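PDB 6SKY: Serine/threonine-protein kinase Tel1 from Chaetomium thermophilum, which probably phosphorylates serine or threonine followed by glutamine, using ATP, to activate checkpoint signalling after DNA damage and stalled replication. Local coordinates for residues 1532-1536 against 1571-1575; 1928-1932 against 1944-1949; 2557-2561 against 2647-2651; 2848-2852 against 2898-2903. All blocks are in the same frame, centred on the assembly; numbering follows the deposited sequence.

How the contacts relate
The four contacts follow one another along the chain; none nests in or crosses another. Contact 1 comes first and closes a loop of 34 residues between helix 1530-1543 and the loop after helix 1557-1569, in what is probably the alpha solenoid. Contact 2 closes a short loop in the FAT region, packing the turn at 1928-1932 on helix 1939-1948. Contact 3 spans 85 residues and holds 2557-2561 against the run into edge strand 2651-2655 of the kinase sheet, near the nucleotide. Contact 4 bridges 2848-2852 and helix 2898-2908 across a partly unmodelled region. Contacts 1 and 2 lie on opposite sides of the chain's centre. Contacts 3 and 4 share a side, with nearest atoms about 12 Å apart.

Contact 1: 1532-1536 against 1571-1575; sequences QKQAF and RENQL
Gln1532 reaches from its helix to Asn1573 and Leu1575 in the facing loop. From CB, its chain starts with CG beside the backbone N (chi1 -84°) and then runs extended. This carries the amide across to residues 1573-1575. There CD lies 3.7 Å from Leu1575 CD1. OE1 rests against the same methyl. NE2 points to the backbone carbonyl of Asn1573, and the NE2 to Asn1573 O distance is 2.8 Å. This hydrogen bond is bent at the hydrogen, 126°, and is weak. NE2 also lies 3.5 Å from Asn1573 CB, while the two amide planes are turned 54° apart. The amide end of Asn1573 leads away, and its OD1 takes a hydrogen bond from Lys1528. The segments join helix 1530-1543 to the linker between helices 1557-1569 and 1578-1588, probably within the alpha solenoid of this PI3K-related kinase. With an alanine in place of Gln1532, the Asn1573 carbonyl would probably lose this donor and Leu1575 CD1 the amide packed against it. The other branch of Leu1575 serves the next helical turn. CD2 lies 3.8 Å from Phe1536 CB and meets the Phe1536 ring at its edge, near the ring plane. Tyr1522 and Phe1527 also meet that ring. Ala1474 of helix 1470-1487 touches both Phe1536 and Leu1575. On the more exposed flank, Ala1535 CB sits at the edge of the Arg1571 guanidinium, 3.9 Å from Arg1571 NH1.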
# COMPACT_ATOMS: atom_id res chain seq x y z
N GLN A 1532 -30.67 -41.88 33.60
CA GLN A 1532 -30.83 -43.18 32.96
C GLN A 1532 -32.20 -43.77 33.23
O GLN A 1532 -32.76 -44.44 32.37
CB GLN A 1532 -29.75 -44.15 33.43
CG GLN A 1532 -28.44 -44.03 32.68
CD GLN A 1532 -27.67 -45.34 32.64
OE1 GLN A 1532 -28.18 -46.38 33.06
NE2 GLN A 1532 -26.45 -45.29 32.13
N LYS A 1533 -32.77 -43.53 34.42
CA LYS A 1533 -34.10 -44.06 34.70
C LYS A 1533 -35.15 -43.38 33.83
O LYS A 1533 -36.05 -44.04 33.30
CB LYS A 1533 -34.43 -43.88 36.18
CG LYS A 1533 -35.71 -44.59 36.60
CD LYS A 1533 -36.08 -44.27 38.03
CE LYS A 1533 -34.97 -44.63 38.99
NZ LYS A 1533 -35.28 -44.23 40.39
N GLN A 1534 -35.04 -42.06 33.66
CA GLN A 1534 -35.98 -41.37 32.79
C GLN A 1534 -35.77 -41.75 31.33
O GLN A 1534 -36.74 -41.86 30.57
CB GLN A 1534 -35.86 -39.86 32.98
CG GLN A 1534 -36.22 -39.40 34.37
CD GLN A 1534 -36.19 -37.89 34.50
OE1 GLN A 1534 -36.06 -37.18 33.51
NE2 GLN A 1534 -36.30 -37.40 35.73
N ALA A 1535 -34.52 -41.98 30.93
CA ALA A 1535 -34.25 -42.45 29.58
C ALA A 1535 -34.87 -43.82 29.35
O ALA A 1535 -35.46 -44.08 28.29
CB ALA A 1535 -32.75 -42.50 29.33
N PHE A 1536 -34.75 -44.72 30.32
CA PHE A 1536 -35.36 -46.04 30.22
C PHE A 1536 -36.87 -45.92 30.09
O PHE A 1536 -37.49 -46.55 29.21
CB PHE A 1536 -34.99 -46.87 31.45
CG PHE A 1536 -35.43 -48.30 31.36
CD1 PHE A 1536 -34.59 -49.25 30.83
CD2 PHE A 1536 -36.67 -48.68 31.82
CE1 PHE A 1536 -34.99 -50.56 30.75
CE2 PHE A 1536 -37.07 -49.99 31.74
CZ PHE A 1536 -36.23 -50.93 31.20
N ARG A 1571 -23.12 -40.15 24.69
CA ARG A 1571 -23.05 -40.19 26.14
C ARG A 1571 -21.85 -41.04 26.53
O ARG A 1571 -21.17 -41.60 25.67
CB ARG A 1571 -24.33 -40.74 26.77
CG ARG A 1571 -25.30 -39.69 27.26
CD ARG A 1571 -26.57 -40.35 27.76
NE ARG A 1571 -27.69 -39.42 27.80
CZ ARG A 1571 -28.93 -39.76 28.13
NH1 ARG A 1571 -29.20 -41.02 28.45
NH2 ARG A 1571 -29.89 -38.86 28.13
N GLU A 1572 -21.61 -41.15 27.83
CA GLU A 1572 -20.56 -42.00 28.37
C GLU A 1572 -21.09 -43.28 28.99
O GLU A 1572 -20.46 -44.33 28.86
CB GLU A 1572 -19.74 -41.23 29.41
CG GLU A 1572 -18.54 -41.99 29.95
CD GLU A 1572 -17.84 -41.27 31.09
OE1 GLU A 1572 -18.47 -40.37 31.69
OE2 GLU A 1572 -16.68 -41.60 31.38
N ASN A 1573 -22.23 -43.22 29.66
CA ASN A 1573 -22.90 -44.39 30.23
C ASN A 1573 -24.21 -44.55 29.47
O ASN A 1573 -25.26 -44.08 29.92
CB ASN A 1573 -23.12 -44.22 31.72
CG ASN A 1573 -21.83 -44.01 32.49
OD1 ASN A 1573 -21.27 -42.91 32.48
ND2 ASN A 1573 -21.36 -45.05 33.17
N GLN A 1574 -24.15 -45.23 28.34
CA GLN A 1574 -25.30 -45.34 27.45
C GLN A 1574 -26.08 -46.61 27.72
O GLN A 1574 -25.52 -47.66 28.05
CB GLN A 1574 -24.86 -45.30 25.99
CG GLN A 1574 -23.80 -46.31 25.63
CD GLN A 1574 -23.41 -46.22 24.18
OE1 GLN A 1574 -23.38 -45.14 23.60
NE2 GLN A 1574 -23.11 -47.36 23.57
N LEU A 1575 -27.40 -46.50 27.59
CA LEU A 1575 -28.29 -47.61 27.89
C LEU A 1575 -28.25 -48.67 26.80
O LEU A 1575 -27.95 -49.84 27.06
CB LEU A 1575 -29.71 -47.09 28.09
CG LEU A 1575 -30.51 -47.69 29.24
CD1 LEU A 1575 -29.70 -47.63 30.51
CD2 LEU A 1575 -31.82 -46.97 29.40

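Contact 2: 1928-1932 against 1944-1949; sequences DAYYG and ARLEYE
Tyr1930 and Tyr1948 carry the aromatic part of this contact, in the helical FAT region of the kinase. A short 3-10 turn, 1930-1932, packs here on helix 1939-1948. The two rings form a face-to-face stack. Their centroids are 4.0 Å apart and their planes 17° from parallel. The side chains run in opposite directions, so Tyr1930 CB comes under the phenol end of Tyr1948, 3.5 Å from Tyr1948 CZ. Tyr1930 CG lies over the centre of the Tyr1948 ring. Both tyrosines have CG anti to the backbone N (chi1 176° in Tyr1930), which sends each ring across to the other segment.

Van der Waals contact continues through Tyr1931. Its CE2 is 4.2 Å from Tyr1948 CE2, and its hydroxyl lies at the edge of the Tyr1948 ring. Arg1945 CG approaches Tyr1931 CE1 obliquely, at 4.1 Å.

The charged groups lie beside this aromatic cluster. Arg1945 bends at its third torsion, and its NH2 makes a salt bridge of 3.0 Å to Glu1949 OE1 one helical turn on. Arg1945 NH1 pairs with Glu2219 of the second subunit, so this residue also ties the contact to the dimer. Arg2819 of helix 2816-2828 makes a cation-pi contact with Tyr1931 and a salt bridge to Asp1928. This links the turn to a helix of the kinase domain. The remaining carboxylate oxygen, Glu1949 OE2, lies 3.1 Å from Tyr1931 OH.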
# COMPACT_ATOMS: atom_id res chain seq x y z
N ASP A 1928 -0.54 -21.76 7.63
CA ASP A 1928 0.82 -21.25 7.51
C ASP A 1928 1.86 -22.28 7.14
O ASP A 1928 2.99 -21.89 6.83
CB ASP A 1928 1.25 -20.58 8.82
CG ASP A 1928 0.27 -19.54 9.30
OD1 ASP A 1928 -0.36 -18.89 8.46
OD2 ASP A 1928 0.14 -19.38 10.53
N ALA A 1929 1.54 -23.57 7.17
CA ALA A 1929 2.59 -24.58 7.02
C ALA A 1929 3.21 -24.56 5.63
O ALA A 1929 4.42 -24.73 5.49
CB ALA A 1929 2.02 -25.96 7.33
N TYR A 1930 2.39 -24.34 4.60
CA TYR A 1930 2.86 -24.33 3.23
C TYR A 1930 4.04 -23.41 3.02
O TYR A 1930 4.92 -23.70 2.20
CB TYR A 1930 1.72 -23.92 2.30
CG TYR A 1930 2.10 -23.80 0.85
CD1 TYR A 1930 2.21 -24.91 0.05
CD2 TYR A 1930 2.32 -22.56 0.28
CE1 TYR A 1930 2.54 -24.81 -1.27
CE2 TYR A 1930 2.66 -22.44 -1.03
CZ TYR A 1930 2.77 -23.57 -1.81
OH TYR A 1930 3.10 -23.46 -3.13
N TYR A 1931 4.09 -22.30 3.74
CA TYR A 1931 5.12 -21.30 3.53
C TYR A 1931 6.46 -21.69 4.11
O TYR A 1931 7.44 -20.97 3.90
CB TYR A 1931 4.68 -19.97 4.13
CG TYR A 1931 3.38 -19.49 3.57
CD1 TYR A 1931 3.34 -18.64 2.48
CD2 TYR A 1931 2.18 -19.89 4.11
CE1 TYR A 1931 2.16 -18.21 1.97
CE2 TYR A 1931 0.99 -19.47 3.60
CZ TYR A 1931 0.99 -18.63 2.53
OH TYR A 1931 -0.21 -18.20 2.01
N GLY A 1932 6.55 -22.80 4.83
CA GLY A 1932 7.82 -23.21 5.38
C GLY A 1932 8.64 -24.07 4.47
O GLY A 1932 9.80 -24.34 4.77
N ALA A 1944 2.38 -19.78 -8.22
CA ALA A 1944 1.85 -20.94 -7.51
C ALA A 1944 1.51 -20.60 -6.07
O ALA A 1944 0.46 -20.99 -5.55
CB ALA A 1944 2.83 -22.09 -7.58
N ARG A 1945 2.39 -19.86 -5.40
CA ARG A 1945 2.11 -19.46 -4.03
C ARG A 1945 0.95 -18.49 -3.95
O ARG A 1945 0.18 -18.52 -2.98
CB ARG A 1945 3.35 -18.85 -3.39
CG ARG A 1945 3.09 -18.30 -2.02
CD ARG A 1945 4.28 -17.54 -1.48
NE ARG A 1945 4.59 -16.35 -2.27
CZ ARG A 1945 3.88 -15.23 -2.24
NH1 ARG A 1945 4.25 -14.20 -2.99
NH2 ARG A 1945 2.80 -15.14 -1.48
N LEU A 1946 0.80 -17.61 -4.94
CA LEU A 1946 -0.31 -16.66 -4.91
C LEU A 1946 -1.64 -17.32 -5.21
O LEU A 1946 -2.68 -16.87 -4.74
CB LEU A 1946 -0.07 -15.52 -5.90
CG LEU A 1946 0.96 -14.48 -5.51
CD1 LEU A 1946 1.25 -13.62 -6.70
CD2 LEU A 1946 0.43 -13.65 -4.37
N GLU A 1947 -1.63 -18.39 -6.01
CA GLU A 1947 -2.87 -19.09 -6.29
C GLU A 1947 -3.24 -20.04 -5.17
O GLU A 1947 -4.43 -20.25 -4.91
CB GLU A 1947 -2.78 -19.83 -7.62
CG GLU A 1947 -2.01 -21.13 -7.59
CD GLU A 1947 -1.67 -21.64 -8.97
OE1 GLU A 1947 -1.71 -20.84 -9.93
OE2 GLU A 1947 -1.36 -22.84 -9.10
N TYR A 1948 -2.25 -20.64 -4.49
CA TYR A 1948 -2.53 -21.34 -3.25
C TYR A 1948 -3.16 -20.39 -2.24
O TYR A 1948 -4.16 -20.72 -1.59
CB TYR A 1948 -1.24 -21.94 -2.68
CG TYR A 1948 -1.37 -22.44 -1.26
CD1 TYR A 1948 -1.71 -23.75 -0.99
CD2 TYR A 1948 -1.16 -21.59 -0.18
CE1 TYR A 1948 -1.84 -24.19 0.30
CE2 TYR A 1948 -1.30 -22.02 1.10
CZ TYR A 1948 -1.64 -23.33 1.34
OH TYR A 1948 -1.76 -23.77 2.63
N GLU A 1949 -2.57 -19.21 -2.09
CA GLU A 1949 -3.01 -18.21 -1.13
C GLU A 1949 -4.35 -17.60 -1.48
O GLU A 1949 -4.92 -16.88 -0.65
CB GLU A 1949 -1.94 -17.13 -1.05
CG GLU A 1949 -1.97 -16.26 0.16
CD GLU A 1949 -0.72 -15.42 0.27
OE1 GLU A 1949 -0.15 -15.07 -0.79
OE2 GLU A 1949 -0.30 -15.11 1.41

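Contact 3: 2557-2561 against 2647-2651; sequences PPTLQ and RTYKV
This is a loop-to-loop contact in the kinase domain, carried by Lys2650 lying along the backbone carbonyls of 2558-2560. Segment 2557-2561 begins with a type I beta turn, Pro2557 to Leu2560. The other runs into strand 2651-2655 at the edge of the main antiparallel sheet. The Lys2650 side chain leaves with CG anti to the backbone N and bends at its second torsion (127°). Its methylenes pass close to two carbonyl oxygens of the turn. CB lies 3.7 Å from Thr2559 O, and CE lies 3.6 Å from Pro2558 O. NZ then gives a hydrogen bond of 3.1 Å to Leu2560 O. The amine sits above the carbonyl plane, 44° out of it, and the charge probably helps to polarise this carbonyl.

Gln2561 runs past Lys2650 in the opposite direction, with CG 4.1 Å from Lys2650 CB. Its amide end reaches the neighbourhood of Thr2648, where OE1 is a loose 3.8 Å from Thr2648 OG1.

Tyr2649 turns away from the turn and towards the active site. Its hydroxyl hydrogen-bonds the backbone N of Asp2779, a magnesium ligand, and its side chain touches the bound nucleotide analogue. Around the contact, strands 2604-2611 and 2658-2662 back the turn through Gln2607 and Leu2660. Helix 2616-2632 packs on Thr2648 and Tyr2649 through Glu2623, and Lys2650 bonds by its backbone to Glu2662.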
# COMPACT_ATOMS: atom_id res chain seq x y z
N PRO A 2557 -10.78 -20.70 46.47
CA PRO A 2557 -9.33 -20.83 46.48
C PRO A 2557 -8.68 -19.52 46.08
O PRO A 2557 -9.07 -18.91 45.07
CB PRO A 2557 -9.06 -21.92 45.44
CG PRO A 2557 -10.34 -22.65 45.34
CD PRO A 2557 -11.40 -21.65 45.54
N PRO A 2558 -7.72 -19.03 46.86
CA PRO A 2558 -7.20 -17.68 46.60
C PRO A 2558 -6.50 -17.55 45.27
O PRO A 2558 -6.35 -16.42 44.79
CB PRO A 2558 -6.24 -17.46 47.77
CG PRO A 2558 -6.57 -18.50 48.76
CD PRO A 2558 -7.05 -19.67 47.99
N THR A 2559 -6.09 -18.65 44.66
CA THR A 2559 -5.39 -18.63 43.39
C THR A 2559 -6.30 -18.97 42.22
O THR A 2559 -5.80 -19.22 41.12
CB THR A 2559 -4.22 -19.61 43.43
OG1 THR A 2559 -4.73 -20.93 43.64
CG2 THR A 2559 -3.30 -19.25 44.55
N LEU A 2560 -7.60 -19.00 42.43
CA LEU A 2560 -8.55 -19.23 41.36
C LEU A 2560 -8.89 -17.91 40.69
O LEU A 2560 -9.18 -16.92 41.38
CB LEU A 2560 -9.82 -19.89 41.90
CG LEU A 2560 -11.01 -19.94 40.96
CD1 LEU A 2560 -10.78 -20.98 39.89
CD2 LEU A 2560 -12.27 -20.24 41.73
N GLN A 2561 -8.87 -17.89 39.37
CA GLN A 2561 -9.20 -16.69 38.61
C GLN A 2561 -10.71 -16.58 38.48
O GLN A 2561 -11.35 -17.40 37.82
CB GLN A 2561 -8.53 -16.74 37.24
CG GLN A 2561 -7.10 -17.22 37.28
CD GLN A 2561 -6.36 -16.95 35.99
OE1 GLN A 2561 -5.77 -17.86 35.41
NE2 GLN A 2561 -6.38 -15.71 35.54
N ARG A 2647 -0.95 -17.63 27.82
CA ARG A 2647 -1.59 -18.32 28.93
C ARG A 2647 -1.26 -17.58 30.22
O ARG A 2647 -0.10 -17.24 30.46
CB ARG A 2647 -1.11 -19.77 29.01
CG ARG A 2647 -1.64 -20.66 27.92
CD ARG A 2647 -2.99 -21.22 28.30
NE ARG A 2647 -2.94 -21.84 29.61
CZ ARG A 2647 -2.61 -23.11 29.83
NH1 ARG A 2647 -2.58 -23.58 31.06
NH2 ARG A 2647 -2.32 -23.90 28.82
N THR A 2648 -2.27 -17.35 31.04
CA THR A 2648 -2.11 -16.59 32.26
C THR A 2648 -2.11 -17.51 33.47
O THR A 2648 -2.55 -18.65 33.41
CB THR A 2648 -3.22 -15.55 32.39
OG1 THR A 2648 -4.49 -16.19 32.22
CG2 THR A 2648 -3.08 -14.48 31.34
N TYR A 2649 -1.59 -16.99 34.58
CA TYR A 2649 -1.74 -17.63 35.87
C TYR A 2649 -2.05 -16.53 36.87
O TYR A 2649 -2.25 -15.37 36.50
CB TYR A 2649 -0.52 -18.48 36.23
CG TYR A 2649 0.76 -17.76 36.56
CD1 TYR A 2649 1.45 -18.06 37.71
CD2 TYR A 2649 1.30 -16.83 35.71
CE1 TYR A 2649 2.62 -17.43 38.02
CE2 TYR A 2649 2.47 -16.19 36.01
CZ TYR A 2649 3.12 -16.50 37.17
OH TYR A 2649 4.30 -15.88 37.49
N LYS A 2650 -2.12 -16.87 38.15
CA LYS A 2650 -2.57 -15.93 39.16
C LYS A 2650 -1.52 -15.82 40.25
O LYS A 2650 -1.18 -16.82 40.89
CB LYS A 2650 -3.90 -16.36 39.75
CG LYS A 2650 -4.34 -15.50 40.89
CD LYS A 2650 -5.72 -14.98 40.67
CE LYS A 2650 -6.22 -14.30 41.91
NZ LYS A 2650 -7.71 -14.27 41.92
N VAL A 2651 -1.02 -14.61 40.46
CA VAL A 2651 -0.13 -14.30 41.57
C VAL A 2651 -0.91 -13.47 42.56
O VAL A 2651 -1.61 -12.53 42.18
CB VAL A 2651 1.13 -13.56 41.10
CG1 VAL A 2651 2.18 -13.59 42.17
CG2 VAL A 2651 1.66 -14.17 39.84

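Contact 4: 2848-2852 against 2898-2903; sequences YQWSI and EADRAI. Residues 2848, 2849, 2850, 2851, 2852 of segment 2848-2852 come from a tag, linker or insertion.
Trp2850 lays one face of its indole on the first turns of helix 2898-2908. This is the tight part of the contact. Ala2899 CA sits over the six-membered ring in a CH-pi contact, 3.9 Å from the centroid and 13° off the ring normal. Ala2899 CB touches Trp2850 CE2 at 3.7 Å. Further along the indole, Trp2850 CZ3 is 3.6 Å from Ala2902 CB, and CH2 approaches Ile2903 CG1 at 4.2 Å. The first torsion, -70°, sets CG anti to the carbonyl carbon and aims the ring at the helix. Tyr2848 covers the opposite face, its CD2 lying 3.7 Å above the indole plane.

Residues 2848-2852 belong to an insertion into the natural sequence. They lie between helices 2832-2843 and 2854-2860 of the C-terminal region of this PI3K-like kinase. Phe2784 also meets the indole. It follows the magnesium ligand Asp2779 closely in sequence, consistent with a place in the activation segment. With an alanine at Trp2850, Ala2899 and Ala2902 would probably lose their indole partner, and a gap would open between Ala2899 and Tyr2848.

The solvent side is looser. Glu2898 and Ser2851 are both exposed. Glu2898 CB packs against Trp2850 CB at 3.7 Å. Its chain then runs extended alongside the loop, and OE2 lies 3.5 Å from Ser2851 CB.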
# COMPACT_ATOMS: atom_id res chain seq x y z
N TYR A 2848 5.47 0.43 41.82
CA TYR A 2848 6.16 -0.34 40.80
C TYR A 2848 7.57 0.20 40.62
O TYR A 2848 7.75 1.40 40.43
CB TYR A 2848 5.40 -0.30 39.47
CG TYR A 2848 6.00 -1.20 38.43
CD1 TYR A 2848 5.87 -2.57 38.53
CD2 TYR A 2848 6.70 -0.69 37.37
CE1 TYR A 2848 6.43 -3.40 37.60
CE2 TYR A 2848 7.26 -1.51 36.43
CZ TYR A 2848 7.12 -2.86 36.56
OH TYR A 2848 7.68 -3.68 35.62
N GLN A 2849 8.56 -0.68 40.71
CA GLN A 2849 9.96 -0.29 40.59
C GLN A 2849 10.41 -0.46 39.15
O GLN A 2849 10.21 -1.51 38.55
CB GLN A 2849 10.84 -1.13 41.51
CG GLN A 2849 10.25 -1.42 42.87
CD GLN A 2849 10.16 -0.20 43.75
OE1 GLN A 2849 9.32 -0.12 44.63
NE2 GLN A 2849 11.04 0.77 43.51
N TRP A 2850 11.05 0.57 38.60
CA TRP A 2850 11.49 0.54 37.22
C TRP A 2850 12.95 0.15 37.07
O TRP A 2850 13.47 0.17 35.96
CB TRP A 2850 11.26 1.89 36.57
CG TRP A 2850 9.84 2.17 36.37
CD1 TRP A 2850 8.99 2.75 37.25
CD2 TRP A 2850 9.07 1.88 35.21
NE1 TRP A 2850 7.74 2.84 36.71
CE2 TRP A 2850 7.77 2.32 35.45
CE3 TRP A 2850 9.37 1.30 33.98
CZ2 TRP A 2850 6.76 2.19 34.52
CZ3 TRP A 2850 8.37 1.17 33.06
CH2 TRP A 2850 7.08 1.61 33.33
N SER A 2851 13.61 -0.20 38.16
CA SER A 2851 14.92 -0.82 38.12
C SER A 2851 14.86 -2.11 38.92
O SER A 2851 13.85 -2.42 39.55
CB SER A 2851 16.01 0.10 38.67
OG SER A 2851 17.22 -0.60 38.83
N ILE A 2852 15.95 -2.85 38.89
CA ILE A 2852 16.01 -4.15 39.54
C ILE A 2852 16.92 -4.01 40.75
O ILE A 2852 18.13 -3.77 40.61
CB ILE A 2852 16.48 -5.24 38.56
CG1 ILE A 2852 16.63 -6.59 39.25
CG2 ILE A 2852 17.74 -4.82 37.83
CD1 ILE A 2852 16.87 -7.71 38.28
N GLU A 2898 13.15 6.92 34.78
CA GLU A 2898 13.22 5.51 34.40
C GLU A 2898 11.96 5.06 33.68
O GLU A 2898 12.03 4.34 32.68
CB GLU A 2898 13.49 4.65 35.63
CG GLU A 2898 14.93 4.65 36.05
CD GLU A 2898 15.13 4.04 37.42
OE1 GLU A 2898 14.21 4.14 38.25
OE2 GLU A 2898 16.21 3.47 37.66
N ALA A 2899 10.80 5.47 34.18
CA ALA A 2899 9.56 5.20 33.47
C ALA A 2899 9.60 5.77 32.06
O ALA A 2899 9.19 5.11 31.10
CB ALA A 2899 8.38 5.77 34.23
N ASP A 2900 10.12 6.99 31.91
CA ASP A 2900 10.15 7.63 30.60
C ASP A 2900 11.08 6.90 29.65
O ASP A 2900 10.72 6.68 28.49
CB ASP A 2900 10.57 9.08 30.74
CG ASP A 2900 9.64 9.86 31.63
OD1 ASP A 2900 8.78 9.23 32.26
OD2 ASP A 2900 9.78 11.10 31.69
N ARG A 2901 12.27 6.53 30.11
CA ARG A 2901 13.19 5.79 29.25
C ARG A 2901 12.59 4.45 28.83
O ARG A 2901 12.65 4.09 27.65
CB ARG A 2901 14.51 5.57 29.98
CG ARG A 2901 15.28 6.83 30.22
CD ARG A 2901 16.52 6.55 31.04
NE ARG A 2901 17.25 7.77 31.35
CZ ARG A 2901 18.26 7.83 32.20
NH1 ARG A 2901 18.87 8.98 32.43
NH2 ARG A 2901 18.67 6.73 32.83
N ALA A 2902 12.02 3.71 29.77
CA ALA A 2902 11.45 2.41 29.44
C ALA A 2902 10.30 2.54 28.46
O ALA A 2902 10.22 1.78 27.49
CB ALA A 2902 11.00 1.71 30.71
N ILE A 2903 9.40 3.49 28.69
CA ILE A 2903 8.24 3.63 27.81
C ILE A 2903 8.66 4.16 26.45
O ILE A 2903 8.04 3.85 25.44
CB ILE A 2903 7.18 4.50 28.49
CG1 ILE A 2903 6.73 3.83 29.78
CG2 ILE A 2903 6.00 4.71 27.60
CD1 ILE A 2903 5.70 4.60 30.54